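Local coordinates for putative sugar binding protein (Bacteroides vulgatus ATCC 8482, PDB 3KEZ) that probably binds sugars at the bacterial outer membrane as a calcium-containing member of the SusD family of nutrient-binding proteins, at residues Y31-S36 with W82-S87; D38-R43 with L127-R132. One frame throughout, in Å; residues are numbered along the deposited sequence.

From the N terminus, the last part of helix 20-34 and the residues after it form the first half of interaction 1, and the loop before helix 43-50 supplies the first half of interaction 2. Interaction 1 closes when residues 82-87 of helix 80-96 come alongside, and interaction 2 closes later, on residues 127-132 of helix 109-134. Their segments alternate along the chain, so the two closures cross rather than nest. Helices 80-96 and 109-134 are successive, and thus one helix and the loop that follows it are held by two consecutive helices. The halves also meet directly: Met34 O lies 2.8 Å from Tyr40 N, a probable hydrogen bond that fixes the turn from helix into loop.

Interaction 1: Y31-S36 with W82-S87; sequences YSTMQS and WSYLYS
The ring of Tyr84 lies against Thr33 and Ser36: the backbone oxygen of Thr33 sits at its edge, in the ring plane, while the methyl of Thr33 and the CB of Ser36 approach it obliquely. This is a contact between the C-terminal part of helix 20-34, with the residues that follow, and helix 80-96, within the helical part of a SusD-family fold, and it lies near the surface. Thr33 CG2 comes within 3.6 Å of Tyr84 CD2, and Ser36 CB within 3.4 Å of Tyr84 CE2, so the ring's CD2-CE2 side rests on both residues. Small side chains suit these places, because they let a broad ring come close to the backbone. No direct hydrogen bond spans the two segments.

Threonine also suits its place by having two unlike branches. CG2 stands anti to the backbone N and reaches the ring, while OG1, beside that nitrogen with chi1 at -57°, bonds back to the carbonyl of Gly29 one turn earlier. The same hydroxyl shares a water with Ser87 of helix 80-96, 2.9 Å from Thr33 OG1 and 3.1 Å from Ser87 OG. Ser36 OG accepts from the backbone N of Asp38, two residues on, as in an ST turn. Deeper in, Met34 touches Met125 and Leu85 touches Ala126, both of helix 109-134. With an alanine in place of Tyr84, the Thr33 methyl and Ser36 CB would probably lose their neighbour, and the water bound to Ser36 OG would lose the tyrosine hydroxyl as its second partner. That water lies 2.5 Å from Ser36 OG and 3.3 Å from Tyr84 OH.

Interaction 2: D38-R43 with L127-R132; sequences DAYSGR and LFDLTR. With EDO (1,2-ethanediol), chain G.
Tyr40 OH donates a short hydrogen bond of 2.6 Å to Asp129 OD2, joining the loop between helices 20-34 and 43-50 to helix 109-134 in the interior of this SusD-family fold. The hydroxyl meets OD2 on its anti side, 18° out of the carboxylate plane, and the ring and carboxylate planes are 45° apart. Tyrosine suits this place: Ala39 to Gly42 form a type I beta turn, from which the long side chain carries its hydroxyl across to the helix, touching Leu85 and Leu334.

The other carboxylate oxygen is held within the helix. Arg132, one turn on, grips Asp129 OD1 side-on with NE at 3.0 Å and NH2 at 2.8 Å, the oxygen almost in the guanidinium plane. This salt bridge would probably help to keep the buried aspartate ionised, while the two oxygens, engaged by different residues, fix how the carboxylate is turned. Phe128 packs against one face of that guanidinium. Just after the N-cap Gly42, Asp38 OD1 lies above the Arg43 guanidinium, attracted by charge with no N-H aimed at it. Arg43 NH1 bonds Ser80 OG and, 3.2 Å away in the guanidinium plane, O1 of an ethanediol probably from the crystallisation liquor.

Interaction 1: Y31-S36 with W82-S87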
# COMPACT_ATOMS: atom_id res chain seq x y z
N TYR A 31 -2.87 12.95 -8.87
CA TYR A 31 -3.45 12.70 -7.57
C TYR A 31 -4.94 12.42 -7.75
O TYR A 31 -5.47 11.52 -7.12
CB TYR A 31 -3.21 13.88 -6.61
CG TYR A 31 -1.79 13.91 -6.06
CD1 TYR A 31 -1.31 12.90 -5.22
CD2 TYR A 31 -0.93 14.96 -6.37
CE1 TYR A 31 -0.01 12.92 -4.71
CE2 TYR A 31 0.40 15.00 -5.86
CZ TYR A 31 0.85 13.96 -5.04
OH TYR A 31 2.13 13.99 -4.54
N SER A 32 -5.60 13.12 -8.66
CA SER A 32 -7.04 12.89 -8.89
C SER A 32 -7.26 11.45 -9.40
O SER A 32 -8.19 10.75 -8.95
CB SER A 32 -7.62 13.94 -9.84
OG SER A 32 -8.93 13.57 -10.25
N THR A 33 -6.39 11.00 -10.31
CA THR A 33 -6.41 9.61 -10.79
C THR A 33 -6.19 8.59 -9.66
O THR A 33 -6.91 7.57 -9.58
CB THR A 33 -5.36 9.39 -11.94
OG1 THR A 33 -5.64 10.32 -13.00
CG2 THR A 33 -5.37 7.95 -12.48
N MSE A 34 -5.22 8.86 -8.80
CA MSE A 34 -4.92 7.99 -7.67
C MSE A 34 -6.08 7.87 -6.70
O MSE A 34 -6.17 6.85 -6.01
CB MSE A 34 -3.71 8.52 -6.88
CG MSE A 34 -2.43 8.50 -7.69
SE MSE A 34 -0.93 9.32 -6.85
CE MSE A 34 -0.60 7.93 -5.65
N GLN A 35 -6.91 8.92 -6.59
CA GLN A 35 -8.12 8.93 -5.75
C GLN A 35 -9.24 8.00 -6.18
O GLN A 35 -10.15 7.73 -5.38
CB GLN A 35 -8.71 10.36 -5.65
CG GLN A 35 -7.98 11.20 -4.67
CD GLN A 35 -8.11 12.66 -4.94
OE1 GLN A 35 -9.17 13.14 -5.43
NE2 GLN A 35 -7.05 13.42 -4.59
N SER A 36 -9.20 7.49 -7.41
CA SER A 36 -10.28 6.62 -7.90
C SER A 36 -10.42 5.38 -7.05
O SER A 36 -9.42 4.84 -6.56
CB SER A 36 -9.97 6.19 -9.37
OG SER A 36 -10.90 5.23 -9.84
N TRP A 82 -3.82 -2.23 -14.16
CA TRP A 82 -2.90 -1.98 -15.26
C TRP A 82 -3.03 -0.56 -15.87
O TRP A 82 -2.05 0.23 -15.92
CB TRP A 82 -3.16 -3.08 -16.30
CG TRP A 82 -2.22 -3.11 -17.44
CD1 TRP A 82 -2.34 -2.46 -18.62
CD2 TRP A 82 -0.99 -3.87 -17.52
NE1 TRP A 82 -1.26 -2.76 -19.44
CE2 TRP A 82 -0.42 -3.62 -18.78
CE3 TRP A 82 -0.31 -4.71 -16.62
CZ2 TRP A 82 0.80 -4.20 -19.19
CZ3 TRP A 82 0.89 -5.30 -17.03
CH2 TRP A 82 1.43 -5.03 -18.31
N SER A 83 -4.27 -0.24 -16.29
CA SER A 83 -4.57 1.03 -16.97
C SER A 83 -4.32 2.24 -16.09
O SER A 83 -3.71 3.19 -16.54
CB SER A 83 -5.98 1.06 -17.59
OG SER A 83 -6.97 0.43 -16.79
N TYR A 84 -4.78 2.20 -14.83
CA TYR A 84 -4.62 3.32 -13.94
C TYR A 84 -3.15 3.58 -13.59
O TYR A 84 -2.67 4.71 -13.66
CB TYR A 84 -5.47 3.14 -12.67
CG TYR A 84 -6.88 3.65 -12.82
CD1 TYR A 84 -7.79 2.97 -13.60
CD2 TYR A 84 -7.29 4.86 -12.20
CE1 TYR A 84 -9.07 3.45 -13.79
CE2 TYR A 84 -8.59 5.35 -12.39
CZ TYR A 84 -9.48 4.62 -13.17
OH TYR A 84 -10.78 5.06 -13.39
N LEU A 85 -2.41 2.52 -13.27
CA LEU A 85 -1.00 2.68 -12.94
C LEU A 85 -0.17 3.18 -14.14
O LEU A 85 0.70 4.05 -13.98
CB LEU A 85 -0.44 1.41 -12.29
CG LEU A 85 -1.05 1.22 -10.89
CD1 LEU A 85 -0.84 -0.16 -10.36
CD2 LEU A 85 -0.59 2.31 -9.89
N TYR A 86 -0.45 2.69 -15.35
CA TYR A 86 0.28 3.14 -16.51
C TYR A 86 -0.13 4.56 -16.90
O TYR A 86 0.71 5.34 -17.39
CB TYR A 86 0.16 2.16 -17.70
CG TYR A 86 1.24 1.09 -17.62
CD1 TYR A 86 2.61 1.43 -17.68
CD2 TYR A 86 0.90 -0.24 -17.38
CE1 TYR A 86 3.58 0.48 -17.55
CE2 TYR A 86 1.87 -1.21 -17.26
CZ TYR A 86 3.20 -0.86 -17.33
OH TYR A 86 4.14 -1.84 -17.24
N SER A 87 -1.39 4.91 -16.68
CA SER A 87 -1.82 6.31 -16.82
C SER A 87 -1.03 7.27 -15.93
O SER A 87 -0.50 8.29 -16.39
CB SER A 87 -3.30 6.43 -16.49
OG SER A 87 -3.73 7.75 -16.62
O HOH W 1 -3.16 9.86 -14.48
O HOH W 2 -12.30 6.89 -11.17

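Interaction 2: D38-R43 with L127-R132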
# COMPACT_ATOMS: atom_id res chain seq x y z
N ASP A 38 -10.91 2.67 -8.35
CA ASP A 38 -10.15 1.70 -9.13
C ASP A 38 -8.65 1.81 -8.86
O ASP A 38 -7.89 0.96 -9.31
CB ASP A 38 -10.42 1.87 -10.63
CG ASP A 38 -11.76 1.27 -11.06
OD1 ASP A 38 -12.40 0.55 -10.26
OD2 ASP A 38 -12.19 1.53 -12.19
N ALA A 39 -8.22 2.88 -8.19
CA ALA A 39 -6.82 3.05 -7.84
C ALA A 39 -6.69 3.00 -6.32
O ALA A 39 -7.09 1.99 -5.70
CB ALA A 39 -6.23 4.37 -8.44
N TYR A 40 -6.13 4.04 -5.71
CA TYR A 40 -5.78 4.00 -4.30
C TYR A 40 -6.93 4.28 -3.32
O TYR A 40 -6.73 4.21 -2.10
CB TYR A 40 -4.58 4.92 -4.03
CG TYR A 40 -3.32 4.37 -4.68
CD1 TYR A 40 -2.65 3.22 -4.14
CD2 TYR A 40 -2.84 4.92 -5.87
CE1 TYR A 40 -1.50 2.71 -4.76
CE2 TYR A 40 -1.68 4.40 -6.50
CZ TYR A 40 -1.02 3.32 -5.94
OH TYR A 40 0.10 2.83 -6.59
N SER A 41 -8.13 4.53 -3.80
CA SER A 41 -9.26 4.59 -2.89
C SER A 41 -9.99 3.24 -2.84
O SER A 41 -11.00 3.13 -2.18
CB SER A 41 -10.20 5.74 -3.28
OG SER A 41 -9.78 6.97 -2.74
N GLY A 42 -9.46 2.22 -3.51
CA GLY A 42 -10.11 0.91 -3.47
C GLY A 42 -9.23 -0.25 -3.88
O GLY A 42 -8.47 -0.81 -3.07
N ARG A 43 -9.29 -0.58 -5.15
CA ARG A 43 -8.72 -1.85 -5.65
C ARG A 43 -7.27 -2.05 -5.34
O ARG A 43 -6.90 -3.18 -5.02
CB ARG A 43 -8.97 -1.99 -7.16
CG ARG A 43 -10.43 -2.24 -7.45
CD ARG A 43 -10.69 -2.42 -8.94
NE ARG A 43 -12.10 -2.67 -9.20
CZ ARG A 43 -12.66 -2.68 -10.40
NH1 ARG A 43 -11.92 -2.46 -11.46
NH2 ARG A 43 -13.96 -2.90 -10.54
N LEU A 127 5.09 1.81 -10.36
CA LEU A 127 5.78 0.67 -10.96
C LEU A 127 5.95 -0.45 -9.91
O LEU A 127 5.82 -1.62 -10.25
CB LEU A 127 7.13 1.05 -11.59
CG LEU A 127 7.98 -0.06 -12.27
CD1 LEU A 127 7.17 -0.78 -13.31
CD2 LEU A 127 9.27 0.57 -12.86
N PHE A 128 6.16 -0.10 -8.64
CA PHE A 128 6.21 -1.11 -7.56
C PHE A 128 4.88 -1.88 -7.48
O PHE A 128 4.86 -3.12 -7.43
CB PHE A 128 6.58 -0.47 -6.23
CG PHE A 128 6.62 -1.43 -5.06
CD1 PHE A 128 7.49 -2.50 -5.03
CD2 PHE A 128 5.80 -1.23 -3.94
CE1 PHE A 128 7.56 -3.34 -3.91
CE2 PHE A 128 5.85 -2.07 -2.86
CZ PHE A 128 6.74 -3.10 -2.83
N ASP A 129 3.75 -1.16 -7.53
CA ASP A 129 2.46 -1.83 -7.49
C ASP A 129 2.26 -2.72 -8.71
O ASP A 129 1.79 -3.86 -8.57
CB ASP A 129 1.30 -0.82 -7.29
CG ASP A 129 1.01 -0.57 -5.83
OD1 ASP A 129 0.96 -1.57 -5.10
OD2 ASP A 129 0.86 0.62 -5.40
N LEU A 130 2.61 -2.26 -9.90
CA LEU A 130 2.48 -3.11 -11.07
C LEU A 130 3.35 -4.37 -10.88
O LEU A 130 2.94 -5.46 -11.19
CB LEU A 130 2.86 -2.39 -12.38
CG LEU A 130 1.86 -1.40 -13.01
CD1 LEU A 130 2.58 -0.52 -14.03
CD2 LEU A 130 0.73 -2.14 -13.69
N THR A 131 4.54 -4.20 -10.34
CA THR A 131 5.49 -5.31 -10.26
C THR A 131 5.04 -6.35 -9.25
O THR A 131 5.12 -7.53 -9.50
CB THR A 131 6.90 -4.76 -9.96
OG1 THR A 131 7.29 -3.86 -11.01
CG2 THR A 131 7.95 -5.90 -9.84
N ARG A 132 4.53 -5.92 -8.10
CA ARG A 132 4.05 -6.88 -7.10
C ARG A 132 2.71 -7.54 -7.44
O ARG A 132 2.45 -8.70 -7.04
CB ARG A 132 4.07 -6.32 -5.68
CG ARG A 132 3.18 -5.18 -5.39
CD ARG A 132 3.48 -4.67 -3.98
NE ARG A 132 2.63 -3.54 -3.67
CZ ARG A 132 2.33 -3.09 -2.46
NH1 ARG A 132 2.80 -3.67 -1.36
NH2 ARG A 132 1.51 -2.05 -2.35
C1 EDO G . -14.86 -2.17 -14.80
O1 EDO G . -13.57 -2.35 -14.22
C2 EDO G . -15.90 -2.85 -13.92
O2 EDO G . -15.33 -4.02 -13.31